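Local structure of 6'''-hydroxyparomomycin C oxidase (7DVE) at residues 26-30 against 156-160; 43-47 against 66-70; 100-105 against 397-401; 170-174 against 310-314. The protein uses one bound FAD to oxidise the C3 hydroxyl of the sugar in C-glycosides such as isoorientin and mangiferin, passing the electrons to O2 to give H2O2. One frame throughout, in Å; residues are numbered along the deposited sequence.

Contact 1. Residues 26-30 against 156-160; sequences RILSE and EGERL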
loop_
_atom_site.group_PDB
_atom_site.type_symbol
_atom_site.label_atom_id
_atom_site.label_comp_id
_atom_site.label_asym_id
_atom_site.label_seq_id
_atom_site.Cartn_x
_atom_site.Cartn_y
_atom_site.Cartn_z
ATOM N N ARG A 26 15.208 -6.657 2.274
ATOM C CA ARG A 26 16.296 -5.987 1.567
ATOM C C ARG A 26 17.239 -5.272 2.529
ATOM O O ARG A 26 18.469 -5.313 2.351
ATOM C CB ARG A 26 15.755 -5.008 0.533
ATOM C CG ARG A 26 16.793 -4.731 -0.582
ATOM C CD ARG A 26 17.247 -3.294 -0.541
ATOM N NE ARG A 26 18.078 -2.885 -1.664
ATOM C CZ ARG A 26 17.606 -2.534 -2.852
ATOM N NH1 ARG A 26 16.347 -2.749 -3.186
ATOM N NH2 ARG A 26 18.422 -1.966 -3.731
ATOM N N ILE A 27 16.697 -4.610 3.557
ATOM C CA ILE A 27 17.586 -3.889 4.458
ATOM C C ILE A 27 18.426 -4.855 5.260
ATOM O O ILE A 27 19.580 -4.558 5.577
ATOM C CB ILE A 27 16.821 -2.927 5.379
ATOM C CG1 ILE A 27 16.061 -1.903 4.545
ATOM C CG2 ILE A 27 17.807 -2.223 6.336
ATOM C CD1 ILE A 27 16.987 -0.807 4.009
ATOM N N LEU A 28 17.892 -6.029 5.590
ATOM C CA LEU A 28 18.742 -6.984 6.289
ATOM C C LEU A 28 19.719 -7.668 5.340
ATOM O O LEU A 28 20.824 -8.024 5.762
ATOM C CB LEU A 28 17.887 -8.009 7.053
ATOM C CG LEU A 28 17.043 -7.412 8.195
ATOM C CD1 LEU A 28 15.926 -8.338 8.674
ATOM C CD2 LEU A 28 17.936 -6.972 9.366
ATOM N N SER A 29 19.371 -7.837 4.058
ATOM C CA SER A 29 20.372 -8.344 3.117
ATOM C C SER A 29 21.507 -7.345 2.919
ATOM O O SER A 29 22.643 -7.747 2.631
ATOM C CB SER A 29 19.731 -8.690 1.773
ATOM O OG SER A 29 18.687 -9.640 1.935
ATOM N N GLU A 30 21.230 -6.050 3.097
ATOM C CA GLU A 30 22.283 -5.035 3.023
ATOM C C GLU A 30 23.091 -4.963 4.325
ATOM O O GLU A 30 24.297 -5.225 4.331
ATOM C CB GLU A 30 21.679 -3.664 2.673
ATOM C CG GLU A 30 21.298 -3.456 1.180
ATOM C CD GLU A 30 20.427 -2.206 0.947
ATOM O OE1 GLU A 30 20.005 -1.569 1.938
ATOM O OE2 GLU A 30 20.150 -1.860 -0.225
ATOM N N GLU A 156 15.365 6.815 1.794
ATOM C CA GLU A 156 15.667 5.393 1.685
ATOM C C GLU A 156 14.507 4.606 1.061
ATOM O O GLU A 156 14.731 3.704 0.247
ATOM C CB GLU A 156 16.041 4.849 3.056
ATOM C CG GLU A 156 17.498 5.081 3.362
ATOM C CD GLU A 156 18.407 4.234 2.502
ATOM O OE1 GLU A 156 18.785 4.667 1.377
ATOM O OE2 GLU A 156 18.753 3.128 2.975
ATOM N N GLY A 157 13.260 4.942 1.403
ATOM C CA GLY A 157 12.132 4.248 0.789
ATOM C C GLY A 157 12.004 4.528 -0.700
ATOM O O GLY A 157 11.666 3.632 -1.485
ATOM N N GLU A 158 12.245 5.779 -1.108
ATOM C CA GLU A 158 12.306 6.111 -2.537
ATOM C C GLU A 158 13.409 5.331 -3.251
ATOM O O GLU A 158 13.250 4.924 -4.407
ATOM C CB GLU A 158 12.523 7.610 -2.712
ATOM C CG GLU A 158 11.279 8.409 -2.353
ATOM C CD GLU A 158 11.591 9.803 -1.846
ATOM O OE1 GLU A 158 12.783 10.198 -1.831
ATOM O OE2 GLU A 158 10.633 10.512 -1.470
ATOM N N ARG A 159 14.533 5.095 -2.574
ATOM C CA ARG A 159 15.554 4.226 -3.164
ATOM C C ARG A 159 15.064 2.779 -3.269
ATOM O O ARG A 159 15.306 2.096 -4.273
ATOM C CB ARG A 159 16.831 4.302 -2.347
ATOM C CG ARG A 159 17.811 3.183 -2.598
ATOM C CD ARG A 159 19.060 3.384 -1.761
ATOM N NE ARG A 159 18.946 2.804 -0.421
ATOM C CZ ARG A 159 19.257 1.549 -0.114
ATOM N NH1 ARG A 159 19.621 0.679 -1.044
ATOM N NH2 ARG A 159 19.228 1.162 1.160
ATOM N N LEU A 160 14.367 2.293 -2.242
ATOM C CA LEU A 160 13.922 0.905 -2.274
ATOM C C LEU A 160 12.922 0.685 -3.404
ATOM O O LEU A 160 12.934 -0.359 -4.066
ATOM C CB LEU A 160 13.323 0.506 -0.929
ATOM C CG LEU A 160 14.284 0.406 0.260
ATOM C CD1 LEU A 160 13.670 -0.448 1.344
ATOM C CD2 LEU A 160 15.646 -0.157 -0.128
HETATM O O HOH W 1 15.882 -0.759 -5.012
#
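Arg159 and Glu30 meet end to end in a two-pronged salt bridge: Arg159 NH1 donates to Glu30 OE2 at 2.7 Å and Arg159 NH2 to Glu30 OE1 at 2.9 Å, both nearly linear. Within its own helix, Arg159 NE reaches Glu156 OE1 at 2.6 Å and Arg159 NH2 reaches Glu156 OE2 at 2.7 Å, while Arg26 NE and Glu30 OE2 form a salt bridge whose hydrogen bond is weak, being bent (2.7 Å, 130°). Water 1 accepts from Arg26 NH1 (2.7 Å) and lies 3.0 Å from Arg159 O, to which it can donate. Beneath the charges, Leu160 CD2 packs over one face of the Arg26 guanidinium and comes within 3.5 Å of Arg26 CD; Ile27 CG1 meets Leu160 CD1 at 4.3 Å. The axes of the two short segments run at 97°, 12.8 Å apart at closest approach, so long side chains span the gap. Helix 19-31, whose start carries the last glycine of a probable Rossmann-type GxGxxG motif, is flanked by helices 215-224 and 490-510. The arginines can sit 3.9 Å apart (Arg26 NE to Arg159 NH1) because Glu30 binds both and Glu156 adds a second carboxylate on Arg159, two negative charges balancing two positive.

Contact 2. Residues 43-47 against 66-70; sequences GPTVS and AQRRS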
loop_
_atom_site.group_PDB
_atom_site.type_symbol
_atom_site.label_atom_id
_atom_site.label_comp_id
_atom_site.label_asym_id
_atom_site.label_seq_id
_atom_site.Cartn_x
_atom_site.Cartn_y
_atom_site.Cartn_z
ATOM N N GLY A 43 -0.215 -16.440 -0.483
ATOM C CA GLY A 43 -0.606 -16.452 -1.881
ATOM C C GLY A 43 0.391 -17.175 -2.768
ATOM O O GLY A 43 1.508 -17.506 -2.348
ATOM N N PRO A 44 -0.001 -17.456 -4.007
ATOM C CA PRO A 44 0.943 -18.040 -4.968
ATOM C C PRO A 44 1.934 -17.007 -5.485
ATOM O O PRO A 44 1.822 -15.803 -5.248
ATOM C CB PRO A 44 0.038 -18.532 -6.101
ATOM C CG PRO A 44 -1.161 -17.611 -6.031
ATOM C CD PRO A 44 -1.356 -17.314 -4.572
ATOM N N THR A 45 2.921 -17.511 -6.217
ATOM C CA THR A 45 3.742 -16.683 -7.089
ATOM C C THR A 45 3.027 -16.555 -8.423
ATOM O O THR A 45 2.803 -17.570 -9.093
ATOM C CB THR A 45 5.114 -17.324 -7.310
ATOM O OG1 THR A 45 5.632 -17.788 -6.059
ATOM C CG2 THR A 45 6.073 -16.344 -7.942
ATOM N N VAL A 46 2.696 -15.326 -8.832
ATOM C CA VAL A 46 1.953 -15.114 -10.071
ATOM C C VAL A 46 2.755 -14.382 -11.138
ATOM O O VAL A 46 2.234 -14.162 -12.236
ATOM C CB VAL A 46 0.622 -14.376 -9.809
ATOM C CG1 VAL A 46 -0.232 -15.147 -8.787
ATOM C CG2 VAL A 46 0.885 -12.945 -9.332
ATOM N N SER A 47 4.010 -14.020 -10.869
ATOM C CA SER A 47 4.787 -13.190 -11.784
ATOM C C SER A 47 6.272 -13.483 -11.620
ATOM O O SER A 47 6.702 -14.056 -10.615
ATOM C CB SER A 47 4.523 -11.706 -11.543
ATOM O OG SER A 47 4.705 -11.403 -10.176
ATOM N N ALA A 66 -3.007 -14.506 -13.642
ATOM C CA ALA A 66 -2.249 -14.011 -12.499
ATOM C C ALA A 66 -3.148 -13.217 -11.552
ATOM O O ALA A 66 -3.107 -13.393 -10.312
ATOM C CB ALA A 66 -1.098 -13.144 -13.006
ATOM N N GLN A 67 -3.973 -12.338 -12.123
ATOM C CA GLN A 67 -4.911 -11.587 -11.298
ATOM C C GLN A 67 -5.841 -12.529 -10.526
ATOM O O GLN A 67 -5.962 -12.428 -9.300
ATOM C CB GLN A 67 -5.700 -10.622 -12.177
ATOM C CG GLN A 67 -4.803 -9.606 -12.824
ATOM C CD GLN A 67 -5.532 -8.688 -13.774
ATOM O OE1 GLN A 67 -6.223 -9.136 -14.679
ATOM N NE2 GLN A 67 -5.372 -7.393 -13.576
ATOM N N ARG A 68 -6.494 -13.465 -11.230
ATOM C CA ARG A 68 -7.483 -14.321 -10.576
ATOM C C ARG A 68 -6.840 -15.164 -9.476
ATOM O O ARG A 68 -7.427 -15.351 -8.405
ATOM C CB ARG A 68 -8.187 -15.211 -11.606
ATOM N N ARG A 69 -5.612 -15.642 -9.712
ATOM C CA ARG A 69 -4.860 -16.376 -8.705
ATOM C C ARG A 69 -4.494 -15.526 -7.495
ATOM O O ARG A 69 -4.155 -16.096 -6.452
ATOM C CB ARG A 69 -3.583 -16.945 -9.309
ATOM C CG ARG A 69 -3.811 -18.073 -10.279
ATOM C CD ARG A 69 -2.509 -18.400 -10.949
ATOM N NE ARG A 69 -1.730 -19.320 -10.132
ATOM C CZ ARG A 69 -0.411 -19.455 -10.197
ATOM N NH1 ARG A 69 0.323 -18.709 -11.014
ATOM N NH2 ARG A 69 0.184 -20.362 -9.423
ATOM N N SER A 70 -4.519 -14.192 -7.609
ATOM C CA SER A 70 -4.275 -13.356 -6.427
ATOM C C SER A 70 -5.510 -13.119 -5.545
ATOM O O SER A 70 -5.408 -12.387 -4.547
ATOM C CB SER A 70 -3.722 -11.992 -6.856
ATOM O OG SER A 70 -2.638 -12.126 -7.751
HETATM O O HOH W 2 0.125 -16.369 -12.441
#
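Ala66 brings helix 60-69 close to the loop that follows strand 37-40: its CA is 5.0 Å from Val46 CA, and its methyl CB sits 3.8 Å from Val46 CB and 3.6 Å from Val46 O. A small residue here lets the backbones approach. The next residue to take part is Arg69. Its aliphatic part covers the valine, with Arg69 CB 3.8 Å from Val46 CG1, and its guanidinium then lies over the loop so that Pro44 CB and Val46 CG1 pack against one of its faces; Pro44 CB is 3.8 Å from Arg69 NH2. The proline ring also touches the backbone, Pro44 CG being 3.4 Å from Arg69 O. Water 2 accepts from Arg69 NH1 at 2.7 Å and donates to Val46 O at 3.1 Å. Ser70 turns its hydroxyl back on the helix, Ser70 OG donating to Ala66 O at 2.9 Å, while Val46 CG2 rests 3.9 Å from Ser70 OG. Beyond, Ser70 touches Asn120, an FAD-binding residue, and Gly43 N is hydrogen-bonded to OE2 of Glu41, another. The two segments thus meet beside the cofactor site mainly through apolar contact, with the arginine's flat face covering hydrophobic groups while its polar NH1 is served by water.

Contact 3. Residues 100-105 against 397-401; sequences LESGYQ and AMQLH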
loop_
_atom_site.group_PDB
_atom_site.type_symbol
_atom_site.label_atom_id
_atom_site.label_comp_id
_atom_site.label_asym_id
_atom_site.label_seq_id
_atom_site.Cartn_x
_atom_site.Cartn_y
_atom_site.Cartn_z
ATOM N N LEU A 100 -14.087 -8.663 1.683
ATOM C CA LEU A 100 -14.712 -9.461 2.729
ATOM C C LEU A 100 -16.044 -10.001 2.226
ATOM O O LEU A 100 -16.785 -9.314 1.511
ATOM C CB LEU A 100 -14.931 -8.625 3.986
ATOM C CG LEU A 100 -13.693 -8.292 4.826
ATOM C CD1 LEU A 100 -14.085 -7.451 6.037
ATOM C CD2 LEU A 100 -13.026 -9.580 5.263
ATOM N N GLU A 101 -16.348 -11.248 2.589
ATOM C CA GLU A 101 -17.651 -11.798 2.259
ATOM C C GLU A 101 -18.736 -11.321 3.217
ATOM O O GLU A 101 -19.911 -11.229 2.825
ATOM C CB GLU A 101 -17.580 -13.321 2.244
ATOM C CG GLU A 101 -17.609 -13.876 0.835
ATOM C CD GLU A 101 -17.002 -15.259 0.724
ATOM O OE1 GLU A 101 -15.783 -15.407 0.997
ATOM O OE2 GLU A 101 -17.753 -16.192 0.367
ATOM N N SER A 102 -18.370 -11.044 4.465
ATOM C CA SER A 102 -19.279 -10.473 5.457
ATOM C C SER A 102 -18.432 -9.776 6.517
ATOM O O SER A 102 -17.198 -9.800 6.466
ATOM C CB SER A 102 -20.174 -11.549 6.071
ATOM O OG SER A 102 -19.429 -12.729 6.320
ATOM N N GLY A 103 -19.096 -9.156 7.489
ATOM C CA GLY A 103 -18.357 -8.456 8.522
ATOM C C GLY A 103 -17.779 -7.127 8.112
ATOM O O GLY A 103 -17.018 -6.537 8.874
ATOM N N TYR A 104 -18.101 -6.632 6.925
ATOM C CA TYR A 104 -17.552 -5.358 6.496
ATOM C C TYR A 104 -18.334 -4.163 7.038
ATOM O O TYR A 104 -17.868 -3.027 6.908
ATOM C CB TYR A 104 -17.481 -5.325 4.961
ATOM C CG TYR A 104 -18.789 -5.637 4.263
ATOM C CD1 TYR A 104 -19.749 -4.656 4.115
ATOM C CD2 TYR A 104 -19.063 -6.906 3.757
ATOM C CE1 TYR A 104 -20.937 -4.906 3.479
ATOM C CE2 TYR A 104 -20.273 -7.178 3.125
ATOM C CZ TYR A 104 -21.208 -6.157 2.993
ATOM O OH TYR A 104 -22.423 -6.351 2.377
ATOM N N GLN A 105 -19.495 -4.382 7.655
ATOM C CA GLN A 105 -20.320 -3.283 8.140
ATOM C C GLN A 105 -21.217 -3.793 9.255
ATOM O O GLN A 105 -21.829 -4.862 9.127
ATOM C CB GLN A 105 -21.168 -2.674 7.024
ATOM C CG GLN A 105 -22.227 -1.724 7.562
ATOM C CD GLN A 105 -23.278 -1.337 6.528
ATOM O OE1 GLN A 105 -22.968 -1.068 5.357
ATOM N NE2 GLN A 105 -24.528 -1.297 6.966
ATOM N N ALA A 397 -12.358 -14.610 11.965
ATOM C CA ALA A 397 -13.096 -13.765 11.042
ATOM C C ALA A 397 -13.162 -12.338 11.565
ATOM O O ALA A 397 -13.207 -12.102 12.771
ATOM C CB ALA A 397 -14.501 -14.316 10.800
ATOM N N MET A 398 -13.138 -11.381 10.636
ATOM C CA MET A 398 -13.149 -9.954 10.932
ATOM C C MET A 398 -14.555 -9.378 10.931
ATOM O O MET A 398 -15.416 -9.758 10.131
ATOM C CB MET A 398 -12.299 -9.140 9.939
ATOM C CG MET A 398 -11.043 -9.788 9.411
ATOM S SD MET A 398 -10.294 -8.777 8.108
ATOM C CE MET A 398 -8.568 -9.252 8.317
ATOM N N GLN A 399 -14.756 -8.434 11.842
ATOM C CA GLN A 399 -15.899 -7.541 11.853
ATOM C C GLN A 399 -15.325 -6.135 11.821
ATOM O O GLN A 399 -14.408 -5.818 12.586
ATOM C CB GLN A 399 -16.790 -7.755 13.089
ATOM C CG GLN A 399 -17.866 -6.702 13.229
ATOM C CD GLN A 399 -18.888 -6.781 12.099
ATOM O OE1 GLN A 399 -19.330 -7.880 11.739
ATOM N NE2 GLN A 399 -19.266 -5.624 11.530
ATOM N N LEU A 400 -15.806 -5.323 10.893
ATOM C CA LEU A 400 -15.301 -3.976 10.688
ATOM C C LEU A 400 -16.273 -2.989 11.320
ATOM O O LEU A 400 -17.484 -3.053 11.068
ATOM C CB LEU A 400 -15.117 -3.682 9.197
ATOM C CG LEU A 400 -13.951 -4.358 8.445
ATOM C CD1 LEU A 400 -13.753 -3.736 7.057
ATOM C CD2 LEU A 400 -12.660 -4.324 9.247
ATOM N N HIS A 401 -15.745 -2.091 12.153
ATOM C CA HIS A 401 -16.523 -1.030 12.780
ATOM C C HIS A 401 -16.011 0.301 12.242
ATOM O O HIS A 401 -14.831 0.624 12.409
ATOM C CB HIS A 401 -16.398 -1.069 14.303
ATOM C CG HIS A 401 -17.020 -2.272 14.948
ATOM N ND1 HIS A 401 -18.336 -2.297 15.353
ATOM C CD2 HIS A 401 -16.490 -3.460 15.325
ATOM C CE1 HIS A 401 -18.602 -3.461 15.919
ATOM N NE2 HIS A 401 -17.499 -4.186 15.916
#
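Leu100 starts the contact from the hydrophobic side: its CD1 lies 3.9 Å from Leu400 CD1 and its CD2 4.0 Å from Met398 SD, in a cluster that also includes Phe117 of strand 116-117. After Glu101 and Ser102 the loop reaches the strand at Gly103, where a CB would, at this phi/psi (76°/7°), be jammed against the preceding carbonyl O and would also clash with Met398 O. In its absence Gly103 CA makes a CA-H...O contact with Met398 O at 3.6 Å. Gly103 O then accepts a short 2.6 Å hydrogen bond from Leu400 N and lies 3.3 Å from Gln399 CA in a second CA-H...O contact. Tyr104 directs its CB away from the strand, but its carbonyl O meets Leu400 CB at 3.6 Å. Gln105 also turns its CB outward, leaving its backbone C 3.5 Å from Gln399 NE2, an amide that donates to Leu400 O at 3.2 Å. Strand 396-401 pairs with strand 382-386, Gln399 being backbone hydrogen-bonded to Ala384. The loop between strands 98-99 and 116-117 thus covers the other edge of this two-stranded antiparallel sheet, in the part of the GMC oxidoreductase fold where the Met398 side chain comes within about 8 Å of the FAD.

Contact 4. Residues 170-174 against 310-314; sequences ASPYA and FTPVV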
loop_
_atom_site.group_PDB
_atom_site.type_symbol
_atom_site.label_atom_id
_atom_site.label_comp_id
_atom_site.label_asym_id
_atom_site.label_seq_id
_atom_site.Cartn_x
_atom_site.Cartn_y
_atom_site.Cartn_z
ATOM N N ALA A 170 9.181 12.550 -21.578
ATOM C CA ALA A 170 9.402 12.589 -23.026
ATOM C C ALA A 170 8.119 12.463 -23.843
ATOM O O ALA A 170 8.186 12.507 -25.075
ATOM C CB ALA A 170 10.372 11.485 -23.469
ATOM N N SER A 171 6.958 12.311 -23.209
ATOM C CA SER A 171 5.812 12.097 -24.073
ATOM C C SER A 171 5.304 13.428 -24.634
ATOM O O SER A 171 5.511 14.486 -24.033
ATOM C CB SER A 171 4.682 11.396 -23.325
ATOM O OG SER A 171 3.767 12.332 -22.832
ATOM N N PRO A 172 4.630 13.393 -25.787
ATOM C CA PRO A 172 4.133 14.646 -26.386
ATOM C C PRO A 172 3.189 15.434 -25.486
ATOM O O PRO A 172 3.093 16.662 -25.629
ATOM C CB PRO A 172 3.421 14.177 -27.666
ATOM C CG PRO A 172 3.755 12.712 -27.841
ATOM C CD PRO A 172 4.609 12.249 -26.717
ATOM N N TYR A 173 2.498 14.783 -24.553
ATOM C CA TYR A 173 1.584 15.482 -23.662
ATOM C C TYR A 173 2.218 15.821 -22.318
ATOM O O TYR A 173 1.502 16.160 -21.370
ATOM C CB TYR A 173 0.307 14.655 -23.486
ATOM C CG TYR A 173 -0.317 14.327 -24.830
ATOM C CD1 TYR A 173 -0.693 15.349 -25.707
ATOM C CD2 TYR A 173 -0.461 13.004 -25.259
ATOM C CE1 TYR A 173 -1.230 15.065 -26.958
ATOM C CE2 TYR A 173 -1.009 12.711 -26.514
ATOM C CZ TYR A 173 -1.387 13.750 -27.353
ATOM O OH TYR A 173 -1.934 13.485 -28.583
ATOM N N ALA A 174 3.547 15.742 -22.223
ATOM C CA ALA A 174 4.242 16.074 -20.982
ATOM C C ALA A 174 3.983 17.522 -20.576
ATOM O O ALA A 174 4.177 18.449 -21.367
ATOM C CB ALA A 174 5.746 15.841 -21.144
ATOM N N PHE A 310 -6.081 20.118 -27.571
ATOM C CA PHE A 310 -5.303 18.897 -27.471
ATOM C C PHE A 310 -4.709 18.672 -28.853
ATOM O O PHE A 310 -5.401 18.197 -29.758
ATOM C CB PHE A 310 -6.225 17.762 -27.035
ATOM C CG PHE A 310 -5.545 16.458 -26.805
ATOM C CD1 PHE A 310 -4.806 16.238 -25.660
ATOM C CD2 PHE A 310 -5.671 15.432 -27.727
ATOM C CE1 PHE A 310 -4.195 15.008 -25.430
ATOM C CE2 PHE A 310 -5.060 14.200 -27.514
ATOM C CZ PHE A 310 -4.328 13.985 -26.356
ATOM N N THR A 311 -3.450 19.060 -29.034
ATOM C CA THR A 311 -2.785 18.827 -30.312
ATOM C C THR A 311 -2.640 17.327 -30.505
ATOM O O THR A 311 -1.982 16.672 -29.694
ATOM C CB THR A 311 -1.426 19.511 -30.361
ATOM O OG1 THR A 311 -1.589 20.899 -30.079
ATOM C CG2 THR A 311 -0.813 19.383 -31.730
ATOM N N PRO A 312 -3.266 16.735 -31.515
ATOM C CA PRO A 312 -3.140 15.290 -31.701
ATOM C C PRO A 312 -1.749 14.912 -32.186
ATOM O O PRO A 312 -1.046 15.710 -32.812
ATOM C CB PRO A 312 -4.207 14.974 -32.755
ATOM C CG PRO A 312 -4.405 16.248 -33.494
ATOM C CD PRO A 312 -4.129 17.366 -32.530
ATOM N N VAL A 313 -1.356 13.672 -31.880
ATOM C CA VAL A 313 -0.064 13.129 -32.290
ATOM C C VAL A 313 -0.231 12.401 -33.619
ATOM O O VAL A 313 -1.138 11.577 -33.781
ATOM C CB VAL A 313 0.518 12.204 -31.201
ATOM C CG1 VAL A 313 -0.446 11.070 -30.862
ATOM C CG2 VAL A 313 1.872 11.645 -31.638
ATOM N N VAL A 314 0.639 12.718 -34.583
ATOM C CA VAL A 314 0.439 12.242 -35.949
ATOM C C VAL A 314 0.670 10.735 -36.041
ATOM O O VAL A 314 -0.062 10.027 -36.742
ATOM C CB VAL A 314 1.334 13.030 -36.929
ATOM C CG1 VAL A 314 2.811 12.855 -36.602
ATOM C CG2 VAL A 314 1.047 12.630 -38.374
#
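An offset stack between Tyr173 and Phe310 dominates this surface contact: the ring centroids are 4.3 Å apart and the planes diverge by 19°. Tyr173 occupies the third position of a type I beta turn running from Ser171 to Ala174, closed by Ala174 N to Ser171 O at 3.0 Å, and so projects its ring toward the loop that follows strand 300-307. There Thr311 O lies near the ring plane, 3.3 Å from Tyr173 CE1, and accepts a weak hydrogen bond from Tyr173 OH at 3.4 Å. Val313 CG1 approaches Tyr173 OH at 3.6 Å, and Pro172 CG touches Val313 CG2 at 4.4 Å. Ser171 OG is hydrogen-bonded to Tyr327 O, farther along the same loop that carries Phe310, so the turn is held to that loop at a second place. Two irregular loops thus join largely through one tyrosine, whose ring supplies the stacking and whose hydroxyl adds a weak hydrogen bond.

From the N terminus, helix 19-31 enters contact 1, which closes a long loop when helix 149-161 returns to it. Within that span lies contact 2, a short closure that brings helix 60-69 back against the loop after strand 37-40 near the FAD. Contact 3 opens at residues 100-105, before contact 1 has closed, so the two cross; their sites lie on opposite sides of the chain's centre, about 34 Å apart between centres. Its partner segment 397-401, on strand 396-401, begins 292 residues after Gln105, and contact 4 opens and closes inside that span, joining the loops before helix 176-183 and after strand 300-307, far out on the surface.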